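Local coordinates for protein putative chitobiase (Bacteroides thetaiotaomicron, PDB 3HNM) that is of unknown function, is named a putative chitobiase, binds a magnesium ion and may bind carbohydrate through its F5/8 type C domain, at residues C27-G32 with L54-V59; Y65-D70 with I139-T144; G95-G100 with V155-V160; P120-P125 with D145-Y150. All coordinates share one frame; numbering follows the deposited sequence.

How the interactions relate
From the N terminus, interaction 1 comes first: it closes a short loop by joining the turn ahead of helix 32-35 to the residues leaving strand 53-54, and it ends before the others begin. Interaction 2 pairs strands 65-71 and 138-146 in the five-stranded sheet, closing a loop of 68 residues. Interaction 3 opens within the stretch enclosed by interaction 2 and closes beyond it, at strand 156-166 of the four-stranded sheet, so the two cross. Interaction 4 also crosses interaction 2, continuing its second strand into the loop, and nests inside interaction 3, to which the Lys98-Asp145 salt bridge ties it. Cys55 and Leu54 link interaction 1 to Val155 and Ser156 of interaction 3.

Interaction 1. Residues C27-G32 with L54-V59; sequences CTQDGG and LCRWDV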
loop_
_atom_site.group_PDB
_atom_site.type_symbol
_atom_site.label_atom_id
_atom_site.label_comp_id
_atom_site.label_asym_id
_atom_site.label_seq_id
_atom_site.Cartn_x
_atom_site.Cartn_y
_atom_site.Cartn_z
ATOM N N CYS A 27 -4.657 9.116 9.612
ATOM C CA CYS A 27 -5.477 9.642 10.689
ATOM C C CYS A 27 -4.603 10.226 11.804
ATOM O O CYS A 27 -5.079 11.038 12.595
ATOM C CB CYS A 27 -6.341 8.527 11.256
ATOM S SG CYS A 27 -5.359 7.225 12.010
ATOM N N THR A 28 -3.331 9.810 11.848
ATOM C CA THR A 28 -2.368 10.250 12.867
ATOM C C THR A 28 -2.001 11.732 12.768
ATOM O O THR A 28 -1.489 12.331 13.722
ATOM C CB THR A 28 -1.038 9.433 12.822
ATOM O OG1 THR A 28 -0.285 9.776 11.650
ATOM C CG2 THR A 28 -1.325 7.945 12.834
ATOM N N GLN A 29 -2.260 12.332 11.616
ATOM C CA GLN A 29 -1.956 13.744 11.429
ATOM C C GLN A 29 -2.560 14.580 12.558
ATOM O O GLN A 29 -1.941 15.532 13.033
ATOM C CB GLN A 29 -2.516 14.206 10.096
ATOM C CG GLN A 29 -2.168 15.607 9.734
ATOM C CD GLN A 29 -2.996 16.072 8.573
ATOM O OE1 GLN A 29 -3.557 17.156 8.616
ATOM N NE2 GLN A 29 -3.087 15.249 7.524
ATOM N N ASP A 30 -3.767 14.202 12.980
ATOM C CA ASP A 30 -4.487 14.907 14.037
ATOM C C ASP A 30 -4.109 14.480 15.463
ATOM O O ASP A 30 -2.968 14.094 15.736
ATOM C CB ASP A 30 -6.001 14.737 13.860
ATOM C CG ASP A 30 -6.548 15.458 12.634
ATOM O OD1 ASP A 30 -6.215 16.648 12.413
ATOM O OD2 ASP A 30 -7.339 14.828 11.901
ATOM N N GLY A 31 -5.086 14.561 16.368
ATOM C CA GLY A 31 -4.877 14.192 17.760
ATOM C C GLY A 31 -3.925 13.026 17.952
ATOM O O GLY A 31 -3.905 12.086 17.155
ATOM N N GLY A 32 -3.116 13.095 19.003
ATOM C CA GLY A 32 -2.187 12.020 19.273
ATOM C C GLY A 32 -2.916 10.773 19.744
ATOM O O GLY A 32 -2.336 9.684 19.787
ATOM N N LEU A 54 -5.455 3.983 8.608
ATOM C CA LEU A 54 -6.663 4.774 8.473
ATOM C C LEU A 54 -6.345 6.153 7.894
ATOM O O LEU A 54 -5.355 6.783 8.266
ATOM C CB LEU A 54 -7.353 4.912 9.829
ATOM C CG LEU A 54 -8.845 5.211 9.753
ATOM C CD1 LEU A 54 -9.535 4.051 9.038
ATOM C CD2 LEU A 54 -9.425 5.405 11.157
ATOM N N CYS A 55 -7.175 6.595 6.957
ATOM C CA CYS A 55 -7.009 7.898 6.321
ATOM C C CYS A 55 -7.308 8.986 7.359
ATOM O O CYS A 55 -7.647 8.669 8.493
ATOM C CB CYS A 55 -8.001 8.028 5.181
ATOM S SG CYS A 55 -9.669 7.799 5.756
ATOM N N ARG A 56 -7.188 10.257 6.980
ATOM C CA ARG A 56 -7.486 11.335 7.913
ATOM C C ARG A 56 -8.984 11.245 8.156
ATOM O O ARG A 56 -9.770 11.198 7.209
ATOM C CB ARG A 56 -7.143 12.689 7.318
ATOM C CG ARG A 56 -6.483 13.587 8.310
ATOM C CD ARG A 56 -6.565 15.023 7.893
ATOM N NE ARG A 56 -6.275 15.889 9.025
ATOM C CZ ARG A 56 -6.564 17.181 9.069
ATOM N NH1 ARG A 56 -7.153 17.761 8.033
ATOM N NH2 ARG A 56 -6.269 17.887 10.148
ATOM N N TRP A 57 -9.384 11.230 9.420
ATOM C CA TRP A 57 -10.786 11.072 9.726
ATOM C C TRP A 57 -11.517 12.315 10.186
ATOM O O TRP A 57 -12.722 12.461 9.943
ATOM C CB TRP A 57 -10.938 9.948 10.752
ATOM C CG TRP A 57 -12.245 9.223 10.673
ATOM C CD1 TRP A 57 -13.412 9.585 11.259
ATOM C CD2 TRP A 57 -12.519 8.022 9.936
ATOM N NE1 TRP A 57 -14.403 8.688 10.939
ATOM C CE2 TRP A 57 -13.884 7.718 10.127
ATOM C CE3 TRP A 57 -11.742 7.178 9.133
ATOM C CZ2 TRP A 57 -14.496 6.599 9.545
ATOM C CZ3 TRP A 57 -12.353 6.064 8.551
ATOM C CH2 TRP A 57 -13.720 5.788 8.764
ATOM N N ASP A 58 -10.800 13.220 10.837
ATOM C CA ASP A 58 -11.429 14.440 11.343
ATOM C C ASP A 58 -11.782 15.369 10.190
ATOM O O ASP A 58 -12.672 16.213 10.303
ATOM C CB ASP A 58 -10.501 15.161 12.332
ATOM C CG ASP A 58 -10.140 14.300 13.550
ATOM O OD1 ASP A 58 -10.921 13.386 13.918
ATOM O OD2 ASP A 58 -9.075 14.560 14.156
ATOM N N VAL A 59 -11.081 15.207 9.076
ATOM C CA VAL A 59 -11.334 16.035 7.907
ATOM C C VAL A 59 -11.188 15.158 6.687
ATOM O O VAL A 59 -10.079 14.739 6.358
ATOM C CB VAL A 59 -10.312 17.174 7.794
ATOM C CG1 VAL A 59 -10.694 18.090 6.662
ATOM C CG2 VAL A 59 -10.232 17.931 9.097
#
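Over one face of the Arg56 guanidinium lies OE1 of Gln29, while OD1 of Asp30 meets the same group at its edge. The Gln29 amide and the guanidinium are nearly parallel, their planes 13° apart, and OE1 stands 3.0 Å from Arg56 NE, over the face and not aligned for a hydrogen bond. With CG anti to its backbone N (chi1 -175°) and the chain extended beyond it, Gln29 reaches out to the arginine. Asp30 supplies the salt bridge within the contact: Arg56 NH2 bonds to OD1 at 2.6 Å, approaching on the syn side of the carboxylate, 19° out of its plane; Glu61 adds a long, weak ion pair at NH1. The Asp58 side chain slides past that of Asp30 in the opposite direction, bringing two like charges close, and its OD1 is bonded to the hydroxyl of Tyr34. At the other end of the contact Cys27 N makes a weak hydrogen bond to Leu54 O (2.8 Å), and Cys27 SG packs on Leu54 CB at 3.8 Å. The contact thus fastens the turn before helix 32-35 to the chain leaving strand 53-54; Tyr34 of that helix touches both Cys27 and Trp57.

Interaction 2. Residues Y65-D70 with I139-T144; sequences YYFVFD and IRFVIT
Strands 65-71 and 138-146 are adjacent antiparallel strands in the five-stranded sheet of the F5/8 type C domain, and Tyr65 to Phe69 pair with Ile139 to Ile143 across them. Tyr65-Ile143, Phe67-Phe141 and Phe69-Ile139 are the hydrogen-bonded pairs, each closed by two backbone bonds; in the first, Ile143 N reaches Tyr65 O at 2.7 Å and Tyr65 N reaches Ile143 O at 3.1 Å. Tyr66-Val142 and Val68-Arg140 are the non-hydrogen-bonded pairs between them.

The face bearing Phe67, Phe69, Ile139 and Phe141 looks into the interior. Phe67 and Phe141 lie side by side, pointing the same way, and Phe67 CD2 comes to the edge of the Phe141 ring, 4.2 Å from its CD2. The Phe69 ring in turn takes two neighbours at its edge, Phe141 CB at 3.8 Å from CE2 and Ile139 CG2 at 4.0 Å from CD2. This layer is one half of the core of a beta-sandwich: Phe69 touches Val160, Phe141 touches Leu157 and Phe141 also meets Phe80 and Phe82, all on the opposing four-stranded sheet.

On the reverse face Tyr66 CB packs against Val142 CG2 at 3.5 Å. The Arg140 chain runs alongside Val68, and its bend at chi2 (138°) sets CD 3.7 Å from Val68 CG2, while its guanidinium is salt-bridged to Glu103 and makes a cation-pi contact with Trp111.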
loop_
_atom_site.group_PDB
_atom_site.type_symbol
_atom_site.label_atom_id
_atom_site.label_comp_id
_atom_site.label_asym_id
_atom_site.label_seq_id
_atom_site.Cartn_x
_atom_site.Cartn_y
_atom_site.Cartn_z
ATOM N N TYR A 65 -4.381 9.574 -2.502
ATOM C CA TYR A 65 -3.555 9.263 -1.344
ATOM C C TYR A 65 -2.396 8.440 -1.868
ATOM O O TYR A 65 -2.604 7.525 -2.659
ATOM C CB TYR A 65 -4.355 8.416 -0.374
ATOM C CG TYR A 65 -5.636 9.048 0.092
ATOM C CD1 TYR A 65 -5.760 10.429 0.169
ATOM C CD2 TYR A 65 -6.669 8.262 0.601
ATOM C CE1 TYR A 65 -6.870 11.013 0.756
ATOM C CE2 TYR A 65 -7.784 8.835 1.196
ATOM C CZ TYR A 65 -7.873 10.212 1.278
ATOM O OH TYR A 65 -8.915 10.798 1.949
ATOM N N TYR A 66 -1.183 8.743 -1.427
ATOM C CA TYR A 66 -0.031 8.001 -1.912
ATOM C C TYR A 66 0.925 7.664 -0.794
ATOM O O TYR A 66 0.880 8.255 0.277
ATOM C CB TYR A 66 0.693 8.813 -2.967
ATOM C CG TYR A 66 1.524 9.907 -2.395
ATOM C CD1 TYR A 66 2.810 9.662 -1.953
ATOM C CD2 TYR A 66 1.029 11.193 -2.296
ATOM C CE1 TYR A 66 3.595 10.683 -1.423
ATOM C CE2 TYR A 66 1.801 12.226 -1.766
ATOM C CZ TYR A 66 3.086 11.967 -1.333
ATOM O OH TYR A 66 3.860 12.994 -0.837
ATOM N N PHE A 67 1.799 6.708 -1.052
ATOM C CA PHE A 67 2.749 6.278 -0.052
ATOM C C PHE A 67 4.028 5.948 -0.768
ATOM O O PHE A 67 3.985 5.488 -1.898
ATOM C CB PHE A 67 2.240 5.020 0.615
ATOM C CG PHE A 67 0.915 5.172 1.264
ATOM C CD1 PHE A 67 0.830 5.617 2.571
ATOM C CD2 PHE A 67 -0.246 4.785 0.603
ATOM C CE1 PHE A 67 -0.392 5.663 3.224
ATOM C CE2 PHE A 67 -1.484 4.828 1.245
ATOM C CZ PHE A 67 -1.556 5.263 2.559
ATOM N N VAL A 68 5.158 6.155 -0.112
ATOM C CA VAL A 68 6.442 5.866 -0.728
ATOM C C VAL A 68 7.216 4.918 0.168
ATOM O O VAL A 68 7.841 5.338 1.137
ATOM C CB VAL A 68 7.253 7.158 -0.915
ATOM C CG1 VAL A 68 8.539 6.867 -1.662
ATOM C CG2 VAL A 68 6.407 8.191 -1.639
ATOM N N PHE A 69 7.173 3.634 -0.154
ATOM C CA PHE A 69 7.857 2.631 0.651
ATOM C C PHE A 69 9.326 2.511 0.322
ATOM O O PHE A 69 9.694 2.459 -0.841
ATOM C CB PHE A 69 7.191 1.291 0.427
ATOM C CG PHE A 69 5.717 1.330 0.620
ATOM C CD1 PHE A 69 5.179 1.458 1.893
ATOM C CD2 PHE A 69 4.858 1.249 -0.468
ATOM C CE1 PHE A 69 3.806 1.499 2.077
ATOM C CE2 PHE A 69 3.479 1.289 -0.292
ATOM C CZ PHE A 69 2.953 1.414 0.981
ATOM N N ASP A 70 10.171 2.462 1.343
ATOM C CA ASP A 70 11.606 2.309 1.112
ATOM C C ASP A 70 12.026 0.878 1.470
ATOM O O ASP A 70 12.237 0.570 2.639
ATOM C CB ASP A 70 12.406 3.301 1.958
ATOM C CG ASP A 70 13.884 3.242 1.655
ATOM O OD1 ASP A 70 14.316 2.186 1.133
ATOM O OD2 ASP A 70 14.612 4.228 1.935
ATOM N N ILE A 139 9.039 2.308 -3.731
ATOM C CA ILE A 139 7.775 2.037 -4.385
ATOM C C ILE A 139 6.830 3.171 -4.051
ATOM O O ILE A 139 6.946 3.794 -2.992
ATOM C CB ILE A 139 7.141 0.743 -3.885
ATOM C CG1 ILE A 139 7.968 -0.453 -4.359
ATOM C CG2 ILE A 139 5.683 0.669 -4.350
ATOM C CD1 ILE A 139 7.520 -1.810 -3.790
ATOM N N ARG A 140 5.894 3.449 -4.947
ATOM C CA ARG A 140 4.951 4.515 -4.699
ATOM C C ARG A 140 3.559 4.026 -5.033
ATOM O O ARG A 140 3.224 3.832 -6.193
ATOM C CB ARG A 140 5.316 5.739 -5.527
ATOM C CG ARG A 140 4.423 6.904 -5.247
ATOM C CD ARG A 140 5.222 8.161 -5.157
ATOM N NE ARG A 140 5.381 8.797 -6.451
ATOM C CZ ARG A 140 6.245 9.773 -6.695
ATOM N NH1 ARG A 140 7.041 10.234 -5.736
ATOM N NH2 ARG A 140 6.314 10.294 -7.905
ATOM N N PHE A 141 2.758 3.803 -3.999
ATOM C CA PHE A 141 1.401 3.320 -4.170
ATOM C C PHE A 141 0.489 4.552 -4.172
ATOM O O PHE A 141 0.756 5.526 -3.467
ATOM C CB PHE A 141 1.092 2.347 -3.032
ATOM C CG PHE A 141 -0.226 1.685 -3.153
ATOM C CD1 PHE A 141 -0.573 1.000 -4.306
ATOM C CD2 PHE A 141 -1.157 1.801 -2.136
ATOM C CE1 PHE A 141 -1.844 0.445 -4.448
ATOM C CE2 PHE A 141 -2.424 1.257 -2.258
ATOM C CZ PHE A 141 -2.771 0.579 -3.417
ATOM N N VAL A 142 -0.567 4.531 -4.982
ATOM C CA VAL A 142 -1.465 5.684 -5.071
ATOM C C VAL A 142 -2.930 5.277 -5.234
ATOM O O VAL A 142 -3.265 4.547 -6.158
ATOM C CB VAL A 142 -1.062 6.615 -6.268
ATOM C CG1 VAL A 142 -2.046 7.756 -6.396
ATOM C CG2 VAL A 142 0.357 7.162 -6.071
ATOM N N ILE A 143 -3.794 5.736 -4.327
ATOM C CA ILE A 143 -5.224 5.433 -4.404
ATOM C C ILE A 143 -5.813 6.619 -5.147
ATOM O O ILE A 143 -5.617 7.766 -4.732
ATOM C CB ILE A 143 -5.918 5.388 -3.006
ATOM C CG1 ILE A 143 -5.077 4.609 -1.990
ATOM C CG2 ILE A 143 -7.320 4.791 -3.144
ATOM C CD1 ILE A 143 -5.222 3.136 -2.061
ATOM N N THR A 144 -6.523 6.364 -6.239
ATOM C CA THR A 144 -7.108 7.467 -6.996
ATOM C C THR A 144 -8.622 7.503 -6.892
ATOM O O THR A 144 -9.214 8.574 -6.941
ATOM C CB THR A 144 -6.720 7.417 -8.464
ATOM O OG1 THR A 144 -6.995 6.112 -8.992
ATOM C CG2 THR A 144 -5.260 7.747 -8.613
#

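Interaction 3. Residues G95-G100 with V155-V160; sequences GTSKAG and VSLGEV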
loop_
_atom_site.group_PDB
_atom_site.type_symbol
_atom_site.label_atom_id
_atom_site.label_comp_id
_atom_site.label_asym_id
_atom_site.label_seq_id
_atom_site.Cartn_x
_atom_site.Cartn_y
_atom_site.Cartn_z
ATOM N N GLY A 95 -12.115 -0.291 3.909
ATOM C CA GLY A 95 -11.279 -0.675 2.782
ATOM C C GLY A 95 -12.089 -0.504 1.517
ATOM O O GLY A 95 -12.807 -1.407 1.100
ATOM N N THR A 96 -11.969 0.661 0.895
ATOM C CA THR A 96 -12.749 0.948 -0.289
ATOM C C THR A 96 -11.934 1.302 -1.519
ATOM O O THR A 96 -12.447 1.916 -2.457
ATOM C CB THR A 96 -13.764 2.074 0.020
ATOM O OG1 THR A 96 -13.093 3.147 0.692
ATOM C CG2 THR A 96 -14.885 1.550 0.918
ATOM N N SER A 97 -10.664 0.909 -1.524
ATOM C CA SER A 97 -9.789 1.192 -2.663
ATOM C C SER A 97 -10.458 0.646 -3.920
ATOM O O SER A 97 -10.817 -0.529 -3.978
ATOM C CB SER A 97 -8.431 0.530 -2.453
ATOM O OG SER A 97 -7.878 0.885 -1.197
ATOM N N LYS A 98 -10.616 1.507 -4.922
ATOM C CA LYS A 98 -11.279 1.140 -6.165
ATOM C C LYS A 98 -10.416 1.223 -7.423
ATOM O O LYS A 98 -10.534 0.388 -8.318
ATOM C CB LYS A 98 -12.531 1.998 -6.346
ATOM C CG LYS A 98 -13.260 1.765 -7.632
ATOM C CD LYS A 98 -14.683 2.200 -7.491
ATOM C CE LYS A 98 -15.319 2.471 -8.835
ATOM N NZ LYS A 98 -14.738 3.723 -9.418
ATOM N N ALA A 99 -9.555 2.225 -7.504
ATOM C CA ALA A 99 -8.694 2.375 -8.662
ATOM C C ALA A 99 -7.441 3.108 -8.239
ATOM O O ALA A 99 -7.421 3.786 -7.212
ATOM C CB ALA A 99 -9.414 3.144 -9.769
ATOM N N GLY A 100 -6.393 2.966 -9.038
ATOM C CA GLY A 100 -5.133 3.615 -8.725
ATOM C C GLY A 100 -3.982 2.959 -9.462
ATOM O O GLY A 100 -4.203 2.151 -10.356
ATOM N N VAL A 155 -11.633 5.498 4.011
ATOM C CA VAL A 155 -10.785 4.465 3.443
ATOM C C VAL A 155 -9.694 3.990 4.395
ATOM O O VAL A 155 -9.031 4.793 5.059
ATOM C CB VAL A 155 -10.208 4.918 2.032
ATOM C CG1 VAL A 155 -10.071 6.421 1.985
ATOM C CG2 VAL A 155 -8.869 4.259 1.742
ATOM N N SER A 156 -9.578 2.667 4.505
ATOM C CA SER A 156 -8.564 2.050 5.340
ATOM C C SER A 156 -7.908 0.935 4.533
ATOM O O SER A 156 -8.561 0.283 3.719
ATOM C CB SER A 156 -9.159 1.507 6.642
ATOM O OG SER A 156 -10.160 0.548 6.404
ATOM N N LEU A 157 -6.608 0.745 4.749
ATOM C CA LEU A 157 -5.824 -0.258 4.034
ATOM C C LEU A 157 -5.222 -1.303 4.960
ATOM O O LEU A 157 -4.693 -0.971 6.022
ATOM C CB LEU A 157 -4.691 0.420 3.272
ATOM C CG LEU A 157 -4.093 -0.463 2.189
ATOM C CD1 LEU A 157 -5.176 -0.748 1.146
ATOM C CD2 LEU A 157 -2.906 0.228 1.549
ATOM N N GLY A 158 -5.280 -2.564 4.544
ATOM C CA GLY A 158 -4.719 -3.628 5.356
ATOM C C GLY A 158 -3.207 -3.729 5.227
ATOM O O GLY A 158 -2.481 -3.551 6.208
ATOM N N GLU A 159 -2.730 -4.005 4.016
ATOM C CA GLU A 159 -1.299 -4.137 3.783
ATOM C C GLU A 159 -0.888 -4.220 2.302
ATOM O O GLU A 159 -1.701 -4.549 1.431
ATOM C CB GLU A 159 -0.798 -5.362 4.518
ATOM C CG GLU A 159 0.675 -5.462 4.547
ATOM C CD GLU A 159 1.133 -6.272 5.708
ATOM O OE1 GLU A 159 0.689 -7.445 5.783
ATOM O OE2 GLU A 159 1.919 -5.746 6.545
ATOM N N VAL A 160 0.390 -3.937 2.035
ATOM C CA VAL A 160 0.956 -3.945 0.680
ATOM C C VAL A 160 2.113 -4.954 0.501
ATOM O O VAL A 160 3.101 -4.907 1.228
ATOM C CB VAL A 160 1.460 -2.524 0.311
ATOM C CG1 VAL A 160 2.282 -1.963 1.439
ATOM C CG2 VAL A 160 2.298 -2.564 -0.957
#
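Gly95 and Ser156 face each other at CA-CA 4.6 Å, yet no conventional hydrogen bond spans this contact. What joins the two backbones is a CA-H...O contact: Gly95 CA lies 3.0 Å from Ser156 O, with an angle of 142° at the hydrogen. The nearby Ser156 OG is 3.3 Å from Gly95 N but is not placed to accept its hydrogen, and this hydroxyl is bonded to His91 O instead.

Beside that glycine, Thr96 and Val155 cross at a slant. Thr96 OG1, held between its own backbone N and carbonyl carbon (chi1 48°), comes 3.6 Å from Val155 CB, a van der Waals approach only; its hydrogen-bond partners are Arg154 O and Ala94 O, both outside the segments. Further along, Ser97 OG meets Leu157 CD1 at 3.9 Å. Leu157 has CG anti to the backbone N (chi1 -163°), and its branch end comes nearer to 95-100 than its CB does.

In the beta-sandwich this is where the chain entering the five-stranded sheet passes the beginning of strand 156-166 in the other sheet. Both chains are irregular here. Lys98 and Ala99 together face Asp145 in a classic beta bulge, and Lys98 NZ forms a salt bridge with that aspartate. A second classic bulge puts Gly158 and Glu159 opposite Ala83. Gly158 also belongs to the magnesium site, with Ser43, Asp46, Asn48 and Thr51. Leu157 is buried against Trp53 and Phe82, its side chain about 8 Å from the magnesium ion.

Interaction 4. Residues P120-P125 with D145-Y150; sequences PKIGEP and DTYPTY
The backbones of 120-125 and 145-150 stay apart, Ile122 and Tyr147 being the nearest pair at CA-CA 6.4 Å, and no hydrogen bond crosses between them. Tyr147 bridges the distance with its side chain. Its CG is anti to the carbonyl carbon (chi1 -82°), and the ring beyond lies against the Pro120-Ile122 backbone: Ile122 N sits over one face, 4.1 Å above the plane and offset toward the rim, while Lys121 C approaches CE2 obliquely at 3.9 Å.

At the far end of the ring the hydroxyl OH lies 2.9 Å from Pro120 O, but its hydrogen bond is with Ser119 O, the carbonyl just before the segment. The near end is apolar. Ile122 crosses Tyr147 at a slant, and its CG1 rests 3.5 Å from Tyr147 CB. Its CD1 continues past Tyr147 CB to within 3.7 Å of Pro148 O, so the isoleucine lies against both the root of the tyrosine and the start of the following loop.

Thr96 contacts both partners: its side chain is touched by Ile122, and its backbone is hydrogen-bonded to Tyr147. Gly123 is likewise bonded through its backbone to Gly95. The contact is solvent-facing loop packing at the end of a beta-sandwich, in which the connection from strand 111-115 to strand 127-136 is laid over the residues that leave strand 138-146.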
loop_
_atom_site.group_PDB
_atom_site.type_symbol
_atom_site.label_atom_id
_atom_site.label_comp_id
_atom_site.label_asym_id
_atom_site.label_seq_id
_atom_site.Cartn_x
_atom_site.Cartn_y
_atom_site.Cartn_z
ATOM N N PRO A 120 -12.465 -4.671 -7.480
ATOM C CA PRO A 120 -13.860 -4.906 -7.875
ATOM C C PRO A 120 -14.930 -4.602 -6.825
ATOM O O PRO A 120 -16.076 -4.318 -7.180
ATOM C CB PRO A 120 -13.854 -6.375 -8.256
ATOM C CG PRO A 120 -12.963 -6.935 -7.192
ATOM C CD PRO A 120 -11.795 -5.948 -7.180
ATOM N N LYS A 121 -14.570 -4.663 -5.542
ATOM C CA LYS A 121 -15.532 -4.399 -4.470
ATOM C C LYS A 121 -14.914 -3.872 -3.178
ATOM O O LYS A 121 -13.695 -3.909 -2.972
ATOM C CB LYS A 121 -16.310 -5.677 -4.144
ATOM C CG LYS A 121 -15.490 -6.757 -3.430
ATOM C CD LYS A 121 -16.328 -8.008 -3.167
ATOM C CE LYS A 121 -15.492 -9.154 -2.594
ATOM N NZ LYS A 121 -16.277 -10.411 -2.430
ATOM N N ILE A 122 -15.776 -3.387 -2.295
ATOM C CA ILE A 122 -15.331 -2.893 -1.003
ATOM C C ILE A 122 -14.766 -4.090 -0.227
ATOM O O ILE A 122 -15.269 -5.209 -0.345
ATOM C CB ILE A 122 -16.521 -2.270 -0.232
ATOM C CG1 ILE A 122 -17.064 -1.080 -1.023
ATOM C CG2 ILE A 122 -16.094 -1.838 1.152
ATOM C CD1 ILE A 122 -18.191 -0.340 -0.362
ATOM N N GLY A 123 -13.710 -3.865 0.543
ATOM C CA GLY A 123 -13.128 -4.949 1.317
ATOM C C GLY A 123 -12.819 -6.214 0.529
ATOM O O GLY A 123 -13.266 -7.313 0.872
ATOM N N GLU A 124 -12.055 -6.048 -0.549
ATOM C CA GLU A 124 -11.642 -7.155 -1.415
ATOM C C GLU A 124 -10.436 -7.789 -0.760
ATOM O O GLU A 124 -9.455 -7.125 -0.488
ATOM C CB GLU A 124 -11.232 -6.634 -2.779
ATOM C CG GLU A 124 -10.678 -7.697 -3.683
ATOM C CD GLU A 124 -11.741 -8.663 -4.119
ATOM O OE1 GLU A 124 -12.844 -8.187 -4.453
ATOM O OE2 GLU A 124 -11.484 -9.886 -4.147
ATOM N N PRO A 125 -10.491 -9.091 -0.508
ATOM C CA PRO A 125 -9.406 -9.837 0.127
ATOM C C PRO A 125 -7.997 -9.378 -0.260
ATOM O O PRO A 125 -7.298 -8.728 0.536
ATOM C CB PRO A 125 -9.707 -11.271 -0.287
ATOM C CG PRO A 125 -11.217 -11.294 -0.227
ATOM C CD PRO A 125 -11.565 -9.997 -0.943
ATOM N N ASP A 145 -9.261 6.349 -6.761
ATOM C CA ASP A 145 -10.695 6.382 -6.592
ATOM C C ASP A 145 -11.081 5.429 -5.488
ATOM O O ASP A 145 -10.449 4.398 -5.304
ATOM C CB ASP A 145 -11.445 6.057 -7.876
ATOM C CG ASP A 145 -12.845 6.640 -7.863
ATOM O OD1 ASP A 145 -12.966 7.801 -7.413
ATOM O OD2 ASP A 145 -13.809 5.962 -8.292
ATOM N N THR A 146 -12.123 5.794 -4.748
ATOM C CA THR A 146 -12.590 5.020 -3.609
ATOM C C THR A 146 -14.078 4.676 -3.722
ATOM O O THR A 146 -14.863 5.457 -4.255
ATOM C CB THR A 146 -12.302 5.841 -2.297
ATOM O OG1 THR A 146 -10.979 5.548 -1.827
ATOM C CG2 THR A 146 -13.309 5.543 -1.200
ATOM N N TYR A 147 -14.464 3.494 -3.251
ATOM C CA TYR A 147 -15.873 3.110 -3.270
ATOM C C TYR A 147 -16.518 3.907 -2.156
ATOM O O TYR A 147 -15.996 3.961 -1.046
ATOM C CB TYR A 147 -16.046 1.626 -2.976
ATOM C CG TYR A 147 -15.842 0.744 -4.171
ATOM C CD1 TYR A 147 -16.829 0.613 -5.143
ATOM C CD2 TYR A 147 -14.645 0.064 -4.350
ATOM C CE1 TYR A 147 -16.624 -0.176 -6.267
ATOM C CE2 TYR A 147 -14.425 -0.723 -5.468
ATOM C CZ TYR A 147 -15.415 -0.840 -6.422
ATOM O OH TYR A 147 -15.179 -1.611 -7.531
ATOM N N PRO A 148 -17.666 4.529 -2.434
ATOM C CA PRO A 148 -18.401 5.338 -1.457
ATOM C C PRO A 148 -18.851 4.493 -0.279
ATOM O O PRO A 148 -19.002 3.284 -0.413
ATOM C CB PRO A 148 -19.577 5.851 -2.268
ATOM C CG PRO A 148 -19.858 4.679 -3.154
ATOM C CD PRO A 148 -18.473 4.317 -3.644
ATOM N N THR A 149 -19.070 5.129 0.870
ATOM C CA THR A 149 -19.506 4.438 2.088
ATOM C C THR A 149 -20.782 5.054 2.674
ATOM O O THR A 149 -21.284 6.064 2.174
ATOM C CB THR A 149 -18.434 4.516 3.165
ATOM O OG1 THR A 149 -17.167 4.131 2.618
ATOM C CG2 THR A 149 -18.776 3.598 4.286
ATOM N N TYR A 150 -21.320 4.459 3.732
ATOM C CA TYR A 150 -22.519 5.030 4.345
ATOM C C TYR A 150 -22.112 6.380 4.907
ATOM O O TYR A 150 -22.938 7.272 5.080
ATOM C CB TYR A 150 -23.064 4.144 5.476
ATOM C CG TYR A 150 -22.130 3.971 6.649
ATOM C CD1 TYR A 150 -22.063 4.922 7.665
ATOM C CD2 TYR A 150 -21.273 2.872 6.715
ATOM C CE1 TYR A 150 -21.160 4.782 8.715
ATOM C CE2 TYR A 150 -20.366 2.724 7.757
ATOM C CZ TYR A 150 -20.309 3.681 8.755
ATOM O OH TYR A 150 -19.396 3.536 9.781
#